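Local coordinates for protein phosphoribosyl-aminoimidazole carboxylase (Aspergillus clavatus, PDB 3K5I) that probably uses ATP to carboxylate 5-aminoimidazole ribonucleotide to its N5-carboxyamino form in purine biosynthesis, as an ATP-grasp enzyme, at residues Asp233-Leu238 with Asn335-Ala340; Ser359-Ser364 with Met374-Val379; Glu350-Ile355 with Gln392-Val397; Pro225-Val230 with His293-Tyr298. All coordinates share one frame; numbering follows the deposited sequence.

Contact 4 opens first, at 225-230, and contact 1 opens just after it, at 233-238 on the next strand. The chain then returns at 293-298 to close contact 4 and at 335-340 to close contact 1, so these two long loops cross. Contact 3 opens at 350-355 and contact 2 at 359-364; contact 2 closes first, as a hairpin with 374-379, and contact 3 closes around it at 392-397. Contact 1 joins the ATP-grasp strands to strand 331-337, contact 2 completes that sheet with its last two strands, contact 3 pairs two helices beside them, and contact 4 lays a loop against the ATP-grasp strands.

Contact 1: Asp233-Leu238 with Asn335-Ala340; sequences DSICKL and NIIGGA. With ADP (adenosine-5'-diphosphate), chain G.
Asn335 reaches its side-chain amide over the backbone carbonyl of Cys236, with ND2 2.9 Å from Cys236 O in a fairly straight hydrogen bond. The donor comes from above the carbonyl plane, 63° out of it, and not along a lone pair. The same ND2 also bonds to Asn294 OD1, which ties the amide to the loop beyond. Chi1 of Asn335, -96°, lies off the staggered values and directs the amide toward Cys236, with ND2 3.8 Å from Cys236 CB. Next to it the backbone takes over: Asn335 N donates to Lys237 O at 2.7 Å. Here strand 235-241 meets strand 331-337 in the large antiparallel sheet, where the ATP-grasp domain is joined to the C-terminal domain. A classic beta bulge at Lys237 and Leu238, both facing Val230, lies on the side of the strand paired with strand 221-232. Lys237 turns away from Asn335 and its NZ forms a salt bridge with Glu232. On the flank, Ile235 CG2 packs loosely on Ile337 CD1 at 4.4 Å. Just before the strand, Ser234 belongs to the ADP pocket: its OG lies 3.1 Å from the ribose O4' of ADP and is hydrogen-bonded to Asn177 ND2.

Contact 2: Ser359-Ser364 with Met374-Val379; sequences SIHLYS and MGHITV
His361 and His376 lie face against face in an antiparallel beta hairpin, strands 358-362 and 373-380, at one end of the large sheet. Their rings form an offset stack, with centroids 4.2 Å apart and planes 12° from parallel; His376 NE2 sits over the rim of the His361 ring. His361 CB also rests on the face of the His376 ring. The backbones of this pair exchange two hydrogen bonds, and Ser359 and Thr378 repeat the pattern two residues along. Tyr363 continues the cluster. Its OH meets His376 ND1 at the edge of the imidazole, 2.7 Å away, in a hydrogen bond that either could donate. Gly375 CA lies over the centre of one phenol face, 3.4 Å from the centroid, a CH-pi contact made where Met374 and Gly375 form a classic beta bulge facing Ile336. A chi1 of 77° turns the His376 imidazole over the partner strand, onto His361 and within reach of Tyr363 OH. On the other face of the hairpin, Ile360 CG1 touches Ile377 CD1 at 4.0 Å. Further out, His376 stacks its second face on His297, and Asn47 of the second subunit bonds to Leu362 O. Glu301 OE2 accepts from His361 NE2 and Ser359 OG.

Contact 3: Glu350-Ile355 with Gln392-Val397; sequences ECALSI and QPLIDV
Leu394 pushes its two methyls into the C-terminal part of helix 344-352, one toward Cys351 and the other toward Ala352. This is helix-helix packing on one side of the last strands of the large antiparallel sheet: helix 344-352 leads into strand 358-362, and helix 384-399 follows strand 373-380. CG of Leu394, anti to the backbone N (chi1 176°), carries the branch across to the other helix, where the two methyls part: CD1 comes within 3.6 Å of Cys351 SG, and CD2 within 4.1 Å of Ala352 CB. The Cys351 thiol touches two methyls of helix 384-399, for Val397 CG2, from one turn further along, also lies 3.8 Å from SG. Helix 384-399 is kinked at Pro393 and Leu394, whose N atoms make no bond to the preceding turn. Under this layer Ile377 of the sheet touches both Ala352 and Leu394. A type I beta turn from Ala352 to Ile355, with Ile355 N bonded to Ala352 O, brings the chain back so that the isoleucine faces the other helix. There Ile355 crosses Leu394 at a slant. Its chi2 of -75° bends the terminal methyl out of an extended course. Ile355 CD1 lies 3.8 Å from Leu394 CB and, more loosely, 4.5 Å from Pro393 CB.

Contact 4: Pro225-Val230 with His293-Tyr298; sequences PTVETV and HNSGHY
This is a small, buried contact between strand 221-232 of the large antiparallel sheet and the loop that runs from strand 283-289 toward helix 299-302. Val227 and Tyr298 carry it, approaching from opposite directions: Val227 CG1 comes obliquely onto the phenol, 3.5 Å from Tyr298 CE1. The ring gets there because chi1 of Tyr298 is 79°, which places CG between the backbone N and the carbonyl carbon. The hydroxyl end reaches past the valine to Pro225. It stands 3.7 Å from Pro225 O, and one water closes the interval, donating to Pro225 O at 2.6 Å and lying 2.9 Å from Tyr298 OH. Further along the strand, Val227 CG2 faces Ser295 O at 4.1 Å, and Thr229 CG2 just meets Ser295 CB at 4.5 Å. The loop is shaped by its own bonds: a short 3-10 turn at 294-296, in which Gly296 N donates to His293 O, and Ser295 N bonded to His293 ND1 at 2.9 Å, from a position 33° out of the imidazole plane. His293 NE2 makes a weak hydrogen bond to Glu274, a magnesium ligand. The Thr229 end, its side chain about 6 Å from ADP, approaches the nucleotide and metal site of the ATP-grasp fold.

Contact 1: Asp233-Leu238 with Asn335-Ala340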
loop_
_atom_site.group_PDB
_atom_site.type_symbol
_atom_site.label_atom_id
_atom_site.label_comp_id
_atom_site.label_asym_id
_atom_site.label_seq_id
_atom_site.Cartn_x
_atom_site.Cartn_y
_atom_site.Cartn_z
ATOM N N ASP A 233 -22.437 -18.811 -2.844
ATOM C CA ASP A 233 -23.233 -18.857 -1.635
ATOM C C ASP A 233 -23.523 -17.436 -1.333
ATOM O O ASP A 233 -23.564 -17.063 -0.181
ATOM C CB ASP A 233 -22.512 -19.452 -0.437
ATOM C CG ASP A 233 -22.186 -20.891 -0.669
ATOM O OD1 ASP A 233 -21.136 -21.384 -0.189
ATOM O OD2 ASP A 233 -23.026 -21.484 -1.369
ATOM N N SER A 234 -23.764 -16.637 -2.358
ATOM C CA SER A 234 -24.105 -15.231 -2.078
ATOM C C SER A 234 -22.908 -14.354 -1.624
ATOM O O SER A 234 -23.053 -13.201 -1.263
ATOM C CB SER A 234 -25.267 -15.177 -1.079
ATOM O OG SER A 234 -26.473 -14.762 -1.680
ATOM N N ILE A 235 -21.688 -14.852 -1.627
ATOM C CA ILE A 235 -20.565 -14.008 -1.205
ATOM C C ILE A 235 -19.609 -13.779 -2.362
ATOM O O ILE A 235 -19.416 -14.686 -3.134
ATOM C CB ILE A 235 -19.746 -14.711 -0.091
ATOM C CG1 ILE A 235 -20.687 -15.332 0.935
ATOM C CG2 ILE A 235 -18.539 -13.882 0.405
ATOM C CD1 ILE A 235 -19.984 -16.273 1.992
ATOM N N CYS A 236 -18.955 -12.625 -2.474
ATOM C CA CYS A 236 -18.029 -12.437 -3.570
ATOM C C CYS A 236 -16.814 -13.336 -3.335
ATOM O O CYS A 236 -16.311 -13.527 -2.207
ATOM C CB CYS A 236 -17.580 -10.976 -3.608
ATOM S SG CYS A 236 -16.281 -10.571 -4.835
ATOM N N LYS A 237 -16.318 -13.840 -4.449
ATOM C CA LYS A 237 -15.175 -14.732 -4.413
ATOM C C LYS A 237 -14.026 -14.180 -5.251
ATOM O O LYS A 237 -12.919 -13.951 -4.750
ATOM C CB LYS A 237 -15.606 -16.139 -4.847
ATOM C CG LYS A 237 -14.476 -17.157 -4.836
ATOM C CD LYS A 237 -15.045 -18.492 -5.315
ATOM C CE LYS A 237 -14.035 -19.429 -5.980
ATOM N NZ LYS A 237 -14.773 -20.597 -6.561
ATOM N N LEU A 238 -14.314 -13.958 -6.523
ATOM C CA LEU A 238 -13.279 -13.431 -7.406
ATOM C C LEU A 238 -13.751 -12.184 -8.106
ATOM O O LEU A 238 -14.969 -12.003 -8.306
ATOM C CB LEU A 238 -13.072 -14.322 -8.638
ATOM C CG LEU A 238 -12.555 -15.667 -8.157
ATOM C CD1 LEU A 238 -12.870 -16.828 -9.140
ATOM C CD2 LEU A 238 -11.076 -15.321 -8.043
ATOM N N ASN A 335 -11.053 -13.493 -2.797
ATOM C CA ASN A 335 -11.282 -13.178 -1.388
ATOM C C ASN A 335 -10.766 -14.359 -0.613
ATOM O O ASN A 335 -10.797 -15.420 -1.186
ATOM C CB ASN A 335 -12.793 -13.075 -1.063
ATOM C CG ASN A 335 -13.273 -11.635 -1.103
ATOM O OD1 ASN A 335 -12.458 -10.697 -1.038
ATOM N ND2 ASN A 335 -14.581 -11.439 -1.256
ATOM N N ILE A 336 -10.357 -14.165 0.641
ATOM C CA ILE A 336 -9.928 -15.206 1.549
ATOM C C ILE A 336 -11.050 -15.194 2.568
ATOM O O ILE A 336 -11.191 -14.322 3.411
ATOM C CB ILE A 336 -8.680 -14.854 2.262
ATOM C CG1 ILE A 336 -7.551 -14.732 1.249
ATOM C CG2 ILE A 336 -8.356 -15.937 3.266
ATOM C CD1 ILE A 336 -6.360 -14.301 1.993
ATOM N N ILE A 337 -11.900 -16.193 2.441
ATOM C CA ILE A 337 -13.089 -16.356 3.254
ATOM C C ILE A 337 -12.844 -17.347 4.386
ATOM O O ILE A 337 -12.161 -18.344 4.155
ATOM C CB ILE A 337 -14.041 -17.066 2.212
ATOM C CG1 ILE A 337 -14.200 -16.135 1.037
ATOM C CG2 ILE A 337 -15.382 -17.399 2.792
ATOM C CD1 ILE A 337 -14.394 -14.757 1.652
ATOM N N GLY A 338 -13.397 -17.141 5.581
ATOM C CA GLY A 338 -13.208 -18.118 6.664
ATOM C C GLY A 338 -13.647 -19.542 6.199
ATOM O O GLY A 338 -14.642 -19.719 5.486
ATOM N N GLY A 339 -12.907 -20.601 6.521
ATOM C CA GLY A 339 -13.328 -21.941 6.065
ATOM C C GLY A 339 -13.899 -22.758 7.212
ATOM O O GLY A 339 -14.354 -22.196 8.228
ATOM N N ALA A 340 -13.859 -24.077 7.047
ATOM C CA ALA A 340 -14.343 -24.911 8.146
ATOM C C ALA A 340 -13.540 -24.621 9.456
ATOM O O ALA A 340 -14.127 -24.377 10.526
ATOM C CB ALA A 340 -14.289 -26.382 7.744
HETATM P PB ADP G . -25.359 -8.848 -0.105
HETATM O O1B ADP G . -25.200 -9.612 1.153
HETATM O O2B ADP G . -25.688 -7.515 0.532
HETATM O O3B ADP G . -24.372 -8.379 -1.223
HETATM P PA ADP G . -26.857 -9.424 -2.636
HETATM O O1A ADP G . -25.924 -8.631 -3.440
HETATM O O2A ADP G . -28.270 -9.068 -3.026
HETATM O O3A ADP G . -26.560 -9.323 -1.059
HETATM O "O5'" ADP G . -26.560 -10.913 -3.162
HETATM C "C5'" ADP G . -25.228 -11.426 -3.282
HETATM C "C4'" ADP G . -25.132 -12.295 -4.511
HETATM O "O4'" ADP G . -26.117 -13.357 -4.433
HETATM C "C3'" ADP G . -25.472 -11.694 -5.863
HETATM O "O3'" ADP G . -24.209 -11.268 -6.400
HETATM C "C2'" ADP G . -25.914 -12.871 -6.741
HETATM O "O2'" ADP G . -24.853 -13.862 -6.886
HETATM C "C1'" ADP G . -26.734 -13.549 -5.664
HETATM N N9 ADP G . -28.100 -13.077 -5.831
HETATM C C8 ADP G . -28.627 -11.985 -5.197
HETATM N N7 ADP G . -29.862 -11.700 -5.671
HETATM C C5 ADP G . -30.088 -12.722 -6.570
HETATM C C6 ADP G . -31.280 -13.041 -7.305
HETATM N N6 ADP G . -32.363 -12.529 -7.465
HETATM N N1 ADP G . -31.185 -14.129 -8.124
HETATM C C2 ADP G . -30.076 -14.957 -8.194
HETATM N N3 ADP G . -29.037 -14.723 -7.438
HETATM C C4 ADP G . -29.044 -13.619 -6.671
#

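Contact 2: Ser359-Ser364 with Met374-Val379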
loop_
_atom_site.group_PDB
_atom_site.type_symbol
_atom_site.label_atom_id
_atom_site.label_comp_id
_atom_site.label_asym_id
_atom_site.label_seq_id
_atom_site.Cartn_x
_atom_site.Cartn_y
_atom_site.Cartn_z
ATOM N N SER A 359 -0.496 -9.757 -4.545
ATOM C CA SER A 359 -0.368 -8.837 -3.434
ATOM C C SER A 359 -1.306 -9.357 -2.367
ATOM O O SER A 359 -2.490 -9.528 -2.631
ATOM C CB SER A 359 -0.741 -7.426 -3.910
ATOM O OG SER A 359 -1.103 -6.535 -2.875
ATOM N N ILE A 360 -0.742 -9.604 -1.184
ATOM C CA ILE A 360 -1.538 -10.131 -0.087
ATOM C C ILE A 360 -2.051 -9.092 0.901
ATOM O O ILE A 360 -1.282 -8.283 1.341
ATOM C CB ILE A 360 -0.726 -11.169 0.713
ATOM C CG1 ILE A 360 -0.233 -12.323 -0.210
ATOM C CG2 ILE A 360 -1.510 -11.553 1.957
ATOM C CD1 ILE A 360 1.085 -13.085 -0.018
ATOM N N HIS A 361 -3.337 -9.140 1.250
ATOM C CA HIS A 361 -3.917 -8.214 2.185
ATOM C C HIS A 361 -4.689 -9.016 3.173
ATOM O O HIS A 361 -5.769 -9.513 2.818
ATOM C CB HIS A 361 -4.972 -7.341 1.458
ATOM C CG HIS A 361 -4.388 -6.460 0.398
ATOM N ND1 HIS A 361 -4.325 -5.091 0.544
ATOM C CD2 HIS A 361 -3.843 -6.750 -0.814
ATOM C CE1 HIS A 361 -3.737 -4.577 -0.526
ATOM N NE2 HIS A 361 -3.431 -5.558 -1.357
ATOM N N LEU A 362 -4.198 -9.070 4.404
ATOM C CA LEU A 362 -4.928 -9.749 5.487
ATOM C C LEU A 362 -5.526 -8.571 6.268
ATOM O O LEU A 362 -4.883 -7.534 6.496
ATOM C CB LEU A 362 -3.969 -10.480 6.450
ATOM C CG LEU A 362 -3.353 -11.669 5.714
ATOM C CD1 LEU A 362 -2.132 -12.289 6.409
ATOM C CD2 LEU A 362 -4.486 -12.695 5.537
ATOM N N TYR A 363 -6.765 -8.776 6.711
ATOM C CA TYR A 363 -7.550 -7.808 7.471
ATOM C C TYR A 363 -7.324 -7.618 8.983
ATOM O O TYR A 363 -7.916 -6.672 9.532
ATOM C CB TYR A 363 -9.043 -8.090 7.288
ATOM C CG TYR A 363 -9.401 -7.938 5.797
ATOM C CD1 TYR A 363 -10.578 -8.467 5.279
ATOM C CD2 TYR A 363 -8.544 -7.280 4.904
ATOM C CE1 TYR A 363 -10.825 -8.398 3.899
ATOM C CE2 TYR A 363 -8.821 -7.177 3.499
ATOM C CZ TYR A 363 -9.976 -7.727 3.008
ATOM O OH TYR A 363 -10.340 -7.644 1.645
ATOM N N SER A 364 -6.457 -8.415 9.626
ATOM C CA SER A 364 -6.232 -8.293 11.078
ATOM C C SER A 364 -7.632 -8.470 11.751
ATOM O O SER A 364 -7.907 -7.806 12.761
ATOM C CB SER A 364 -5.562 -6.954 11.501
ATOM O OG SER A 364 -4.674 -7.117 12.634
ATOM N N MET A 374 -11.808 -12.479 5.492
ATOM C CA MET A 374 -10.611 -12.312 6.257
ATOM C C MET A 374 -9.403 -11.652 5.632
ATOM O O MET A 374 -8.423 -11.325 6.332
ATOM C CB MET A 374 -10.252 -13.766 6.592
ATOM C CG MET A 374 -11.354 -14.492 7.426
ATOM S SD MET A 374 -11.918 -13.631 8.895
ATOM C CE MET A 374 -10.502 -13.474 10.183
ATOM N N GLY A 375 -9.448 -11.451 4.317
ATOM C CA GLY A 375 -8.336 -10.815 3.662
ATOM C C GLY A 375 -8.628 -11.033 2.139
ATOM O O GLY A 375 -9.692 -11.515 1.797
ATOM N N HIS A 376 -7.740 -10.618 1.239
ATOM C CA HIS A 376 -7.841 -10.756 -0.213
ATOM C C HIS A 376 -6.450 -10.758 -0.789
ATOM O O HIS A 376 -5.520 -10.286 -0.144
ATOM C CB HIS A 376 -8.728 -9.718 -0.902
ATOM C CG HIS A 376 -8.101 -8.355 -1.058
ATOM N ND1 HIS A 376 -8.362 -7.333 -0.169
ATOM C CD2 HIS A 376 -7.304 -7.815 -2.022
ATOM C CE1 HIS A 376 -7.756 -6.226 -0.570
ATOM N NE2 HIS A 376 -7.094 -6.491 -1.691
ATOM N N ILE A 377 -6.334 -11.350 -1.979
ATOM C CA ILE A 377 -5.070 -11.451 -2.690
ATOM C C ILE A 377 -5.390 -10.834 -4.022
ATOM O O ILE A 377 -6.451 -11.096 -4.626
ATOM C CB ILE A 377 -4.702 -12.850 -3.164
ATOM C CG1 ILE A 377 -4.819 -13.812 -1.999
ATOM C CG2 ILE A 377 -3.248 -12.839 -3.750
ATOM C CD1 ILE A 377 -4.098 -13.265 -0.812
ATOM N N THR A 378 -4.471 -9.990 -4.466
ATOM C CA THR A 378 -4.743 -9.406 -5.775
ATOM C C THR A 378 -3.574 -9.785 -6.675
ATOM O O THR A 378 -2.433 -9.472 -6.344
ATOM C CB THR A 378 -4.893 -7.836 -5.768
ATOM O OG1 THR A 378 -6.118 -7.439 -5.185
ATOM C CG2 THR A 378 -5.027 -7.304 -7.194
ATOM N N VAL A 379 -3.878 -10.382 -7.818
ATOM C CA VAL A 379 -2.777 -10.714 -8.765
ATOM C C VAL A 379 -2.824 -9.909 -10.089
ATOM O O VAL A 379 -3.864 -9.818 -10.776
ATOM C CB VAL A 379 -2.772 -12.233 -9.040
ATOM C CG1 VAL A 379 -1.730 -12.637 -10.061
ATOM C CG2 VAL A 379 -2.533 -12.941 -7.755
#

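Contact 3: Glu350-Ile355 with Gln392-Val397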
loop_
_atom_site.group_PDB
_atom_site.type_symbol
_atom_site.label_atom_id
_atom_site.label_comp_id
_atom_site.label_asym_id
_atom_site.label_seq_id
_atom_site.Cartn_x
_atom_site.Cartn_y
_atom_site.Cartn_z
ATOM N N GLU A 350 -0.684 -18.093 2.941
ATOM C CA GLU A 350 0.606 -18.741 2.865
ATOM C C GLU A 350 0.903 -19.213 1.467
ATOM O O GLU A 350 2.005 -19.027 0.989
ATOM C CB GLU A 350 0.476 -19.910 3.790
ATOM C CG GLU A 350 1.810 -20.429 4.115
ATOM C CD GLU A 350 1.614 -21.703 4.885
ATOM O OE1 GLU A 350 2.592 -21.807 5.644
ATOM O OE2 GLU A 350 0.606 -22.483 4.753
ATOM N N CYS A 351 -0.093 -19.795 0.801
ATOM C CA CYS A 351 0.073 -20.237 -0.556
ATOM C C CYS A 351 0.305 -19.019 -1.459
ATOM O O CYS A 351 1.143 -19.061 -2.399
ATOM C CB CYS A 351 -1.246 -20.872 -0.945
ATOM S SG CYS A 351 -1.196 -21.235 -2.734
ATOM N N ALA A 352 -0.415 -17.930 -1.136
ATOM C CA ALA A 352 -0.305 -16.691 -1.922
ATOM C C ALA A 352 1.130 -16.159 -1.898
ATOM O O ALA A 352 1.556 -15.473 -2.836
ATOM C CB ALA A 352 -1.282 -15.625 -1.373
ATOM N N LEU A 353 1.869 -16.454 -0.818
ATOM C CA LEU A 353 3.239 -15.952 -0.735
ATOM C C LEU A 353 4.006 -16.444 -1.945
ATOM O O LEU A 353 5.006 -15.850 -2.375
ATOM C CB LEU A 353 3.934 -16.490 0.505
ATOM C CG LEU A 353 3.590 -15.823 1.820
ATOM C CD1 LEU A 353 4.273 -16.705 2.891
ATOM C CD2 LEU A 353 4.045 -14.374 1.895
ATOM N N SER A 354 3.552 -17.557 -2.519
ATOM C CA SER A 354 4.295 -18.060 -3.677
ATOM C C SER A 354 3.690 -17.804 -5.031
ATOM O O SER A 354 4.193 -18.364 -5.991
ATOM C CB SER A 354 4.310 -19.590 -3.650
ATOM O OG SER A 354 5.306 -20.074 -2.788
ATOM N N ILE A 355 2.586 -17.083 -5.142
ATOM C CA ILE A 355 2.023 -16.856 -6.479
ATOM C C ILE A 355 2.808 -15.691 -7.086
ATOM O O ILE A 355 3.127 -14.728 -6.379
ATOM C CB ILE A 355 0.550 -16.608 -6.361
ATOM C CG1 ILE A 355 -0.055 -17.786 -5.595
ATOM C CG2 ILE A 355 -0.004 -16.308 -7.720
ATOM C CD1 ILE A 355 -0.225 -19.150 -6.367
ATOM N N GLN A 392 -4.340 -19.545 -10.751
ATOM C CA GLN A 392 -5.010 -20.858 -10.610
ATOM C C GLN A 392 -4.774 -21.777 -9.410
ATOM O O GLN A 392 -5.690 -22.221 -8.695
ATOM C CB GLN A 392 -4.887 -21.704 -11.871
ATOM C CG GLN A 392 -5.854 -22.887 -11.872
ATOM C CD GLN A 392 -7.272 -22.420 -11.718
ATOM O OE1 GLN A 392 -7.919 -22.063 -12.700
ATOM N NE2 GLN A 392 -7.754 -22.380 -10.479
ATOM N N PRO A 393 -3.510 -22.082 -9.187
ATOM C CA PRO A 393 -3.145 -22.947 -8.088
ATOM C C PRO A 393 -3.636 -22.517 -6.703
ATOM O O PRO A 393 -3.948 -23.341 -5.837
ATOM C CB PRO A 393 -1.629 -22.984 -8.173
ATOM C CG PRO A 393 -1.269 -22.376 -9.401
ATOM C CD PRO A 393 -2.345 -21.432 -9.799
ATOM N N LEU A 394 -3.679 -21.213 -6.483
ATOM C CA LEU A 394 -4.134 -20.625 -5.224
ATOM C C LEU A 394 -5.658 -20.768 -5.147
ATOM O O LEU A 394 -6.214 -20.995 -4.073
ATOM C CB LEU A 394 -3.834 -19.130 -5.327
ATOM C CG LEU A 394 -4.340 -18.317 -4.128
ATOM C CD1 LEU A 394 -3.864 -18.872 -2.817
ATOM C CD2 LEU A 394 -3.967 -16.814 -4.291
ATOM N N ILE A 395 -6.331 -20.634 -6.286
ATOM C CA ILE A 395 -7.791 -20.823 -6.284
ATOM C C ILE A 395 -7.930 -22.324 -6.034
ATOM O O ILE A 395 -8.780 -22.768 -5.258
ATOM C CB ILE A 395 -8.318 -20.585 -7.714
ATOM C CG1 ILE A 395 -8.159 -19.118 -8.173
ATOM C CG2 ILE A 395 -9.679 -21.265 -7.975
ATOM C CD1 ILE A 395 -8.882 -18.807 -9.599
ATOM N N ASP A 396 -7.066 -23.108 -6.673
ATOM C CA ASP A 396 -7.106 -24.558 -6.481
ATOM C C ASP A 396 -6.998 -24.973 -5.024
ATOM O O ASP A 396 -7.756 -25.793 -4.551
ATOM C CB ASP A 396 -5.964 -25.221 -7.208
ATOM C CG ASP A 396 -6.273 -25.424 -8.656
ATOM O OD1 ASP A 396 -7.488 -25.191 -8.942
ATOM O OD2 ASP A 396 -5.293 -25.799 -9.384
ATOM N N VAL A 397 -6.067 -24.375 -4.301
ATOM C CA VAL A 397 -5.873 -24.699 -2.885
ATOM C C VAL A 397 -7.033 -24.163 -2.054
ATOM O O VAL A 397 -7.496 -24.710 -1.040
ATOM C CB VAL A 397 -4.654 -23.844 -2.438
ATOM C CG1 VAL A 397 -4.755 -23.361 -0.980
ATOM C CG2 VAL A 397 -3.279 -24.427 -2.843
#

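Contact 4: Pro225-Val230 with His293-Tyr298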
loop_
_atom_site.group_PDB
_atom_site.type_symbol
_atom_site.label_atom_id
_atom_site.label_comp_id
_atom_site.label_asym_id
_atom_site.label_seq_id
_atom_site.Cartn_x
_atom_site.Cartn_y
_atom_site.Cartn_z
ATOM N N PRO A 225 -13.244 1.043 -14.555
ATOM C CA PRO A 225 -13.803 0.142 -15.571
ATOM C C PRO A 225 -14.752 -0.902 -14.959
ATOM O O PRO A 225 -14.760 -1.178 -13.744
ATOM C CB PRO A 225 -12.564 -0.563 -16.116
ATOM C CG PRO A 225 -11.486 0.482 -16.018
ATOM C CD PRO A 225 -11.774 1.114 -14.641
ATOM N N THR A 226 -15.621 -1.452 -15.797
ATOM C CA THR A 226 -16.573 -2.476 -15.385
ATOM C C THR A 226 -15.704 -3.730 -15.178
ATOM O O THR A 226 -14.760 -4.037 -15.960
ATOM C CB THR A 226 -17.508 -2.790 -16.565
ATOM O OG1 THR A 226 -18.172 -1.603 -17.021
ATOM C CG2 THR A 226 -18.481 -3.926 -16.255
ATOM N N VAL A 227 -15.961 -4.394 -14.061
ATOM C CA VAL A 227 -15.298 -5.640 -13.656
ATOM C C VAL A 227 -16.347 -6.772 -13.584
ATOM O O VAL A 227 -17.588 -6.561 -13.564
ATOM C CB VAL A 227 -14.505 -5.578 -12.343
ATOM C CG1 VAL A 227 -13.399 -4.512 -12.420
ATOM C CG2 VAL A 227 -15.438 -5.322 -11.278
ATOM N N GLU A 228 -15.844 -7.999 -13.658
ATOM C CA GLU A 228 -16.660 -9.209 -13.678
ATOM C C GLU A 228 -16.462 -9.817 -12.320
ATOM O O GLU A 228 -15.313 -10.025 -11.921
ATOM C CB GLU A 228 -15.849 -10.159 -14.569
ATOM C CG GLU A 228 -16.292 -11.593 -14.396
ATOM C CD GLU A 228 -15.640 -12.456 -15.449
ATOM O OE1 GLU A 228 -14.770 -11.993 -16.209
ATOM O OE2 GLU A 228 -15.990 -13.633 -15.506
ATOM N N THR A 229 -17.542 -10.140 -11.625
ATOM C CA THR A 229 -17.334 -10.702 -10.315
ATOM C C THR A 229 -17.906 -12.096 -10.229
ATOM O O THR A 229 -18.813 -12.441 -10.973
ATOM C CB THR A 229 -18.087 -9.844 -9.259
ATOM O OG1 THR A 229 -19.468 -9.624 -9.603
ATOM C CG2 THR A 229 -17.491 -8.489 -9.301
ATOM N N VAL A 230 -17.408 -12.896 -9.299
ATOM C CA VAL A 230 -17.946 -14.247 -9.143
ATOM C C VAL A 230 -18.297 -14.460 -7.689
ATOM O O VAL A 230 -17.465 -14.317 -6.775
ATOM C CB VAL A 230 -17.040 -15.386 -9.669
ATOM C CG1 VAL A 230 -17.812 -16.700 -9.568
ATOM C CG2 VAL A 230 -16.547 -15.119 -11.122
ATOM N N HIS A 293 -16.168 -0.527 -1.940
ATOM C CA HIS A 293 -16.781 -1.847 -2.160
ATOM C C HIS A 293 -15.757 -2.919 -2.484
ATOM O O HIS A 293 -14.652 -2.612 -2.993
ATOM C CB HIS A 293 -17.799 -1.615 -3.404
ATOM C CG HIS A 293 -18.752 -2.754 -3.635
ATOM N ND1 HIS A 293 -18.460 -3.801 -4.489
ATOM C CD2 HIS A 293 -19.989 -3.011 -3.133
ATOM C CE1 HIS A 293 -19.485 -4.635 -4.518
ATOM N NE2 HIS A 293 -20.412 -4.204 -3.675
ATOM N N ASN A 294 -16.147 -4.160 -2.182
ATOM C CA ASN A 294 -15.246 -5.293 -2.399
ATOM C C ASN A 294 -14.896 -5.382 -3.852
ATOM O O ASN A 294 -13.817 -5.816 -4.250
ATOM C CB ASN A 294 -15.979 -6.548 -1.973
ATOM C CG ASN A 294 -15.075 -7.706 -1.707
ATOM O OD1 ASN A 294 -15.498 -8.609 -0.968
ATOM N ND2 ASN A 294 -13.877 -7.747 -2.329
ATOM N N SER A 295 -15.861 -5.002 -4.654
ATOM C CA SER A 295 -15.594 -5.070 -6.100
ATOM C C SER A 295 -14.464 -4.190 -6.540
ATOM O O SER A 295 -13.920 -4.352 -7.642
ATOM C CB SER A 295 -16.848 -4.763 -6.940
ATOM O OG SER A 295 -16.951 -3.460 -7.493
ATOM N N GLY A 296 -14.125 -3.236 -5.684
ATOM C CA GLY A 296 -13.042 -2.350 -6.080
ATOM C C GLY A 296 -11.684 -2.568 -5.423
ATOM O O GLY A 296 -10.724 -1.781 -5.625
ATOM N N HIS A 297 -11.515 -3.661 -4.697
ATOM C CA HIS A 297 -10.188 -3.824 -4.107
ATOM C C HIS A 297 -8.985 -3.852 -5.047
ATOM O O HIS A 297 -7.863 -3.416 -4.648
ATOM C CB HIS A 297 -10.141 -5.006 -3.109
ATOM C CG HIS A 297 -11.131 -4.901 -2.008
ATOM N ND1 HIS A 297 -11.710 -3.700 -1.671
ATOM C CD2 HIS A 297 -11.516 -5.797 -1.066
ATOM C CE1 HIS A 297 -12.491 -3.884 -0.620
ATOM N NE2 HIS A 297 -12.390 -5.145 -0.236
ATOM N N TYR A 298 -9.254 -4.348 -6.266
ATOM C CA TYR A 298 -8.202 -4.443 -7.262
ATOM C C TYR A 298 -7.629 -3.050 -7.582
ATOM O O TYR A 298 -6.509 -2.909 -8.131
ATOM C CB TYR A 298 -8.676 -5.107 -8.569
ATOM C CG TYR A 298 -9.440 -4.093 -9.387
ATOM C CD1 TYR A 298 -10.812 -3.956 -9.156
ATOM C CD2 TYR A 298 -8.815 -3.242 -10.303
ATOM C CE1 TYR A 298 -11.522 -2.996 -9.864
ATOM C CE2 TYR A 298 -9.536 -2.247 -11.061
ATOM C CZ TYR A 298 -10.916 -2.153 -10.828
ATOM O OH TYR A 298 -11.824 -1.270 -11.449
HETATM O O HOH W 1 -14.690 -0.734 -11.214
#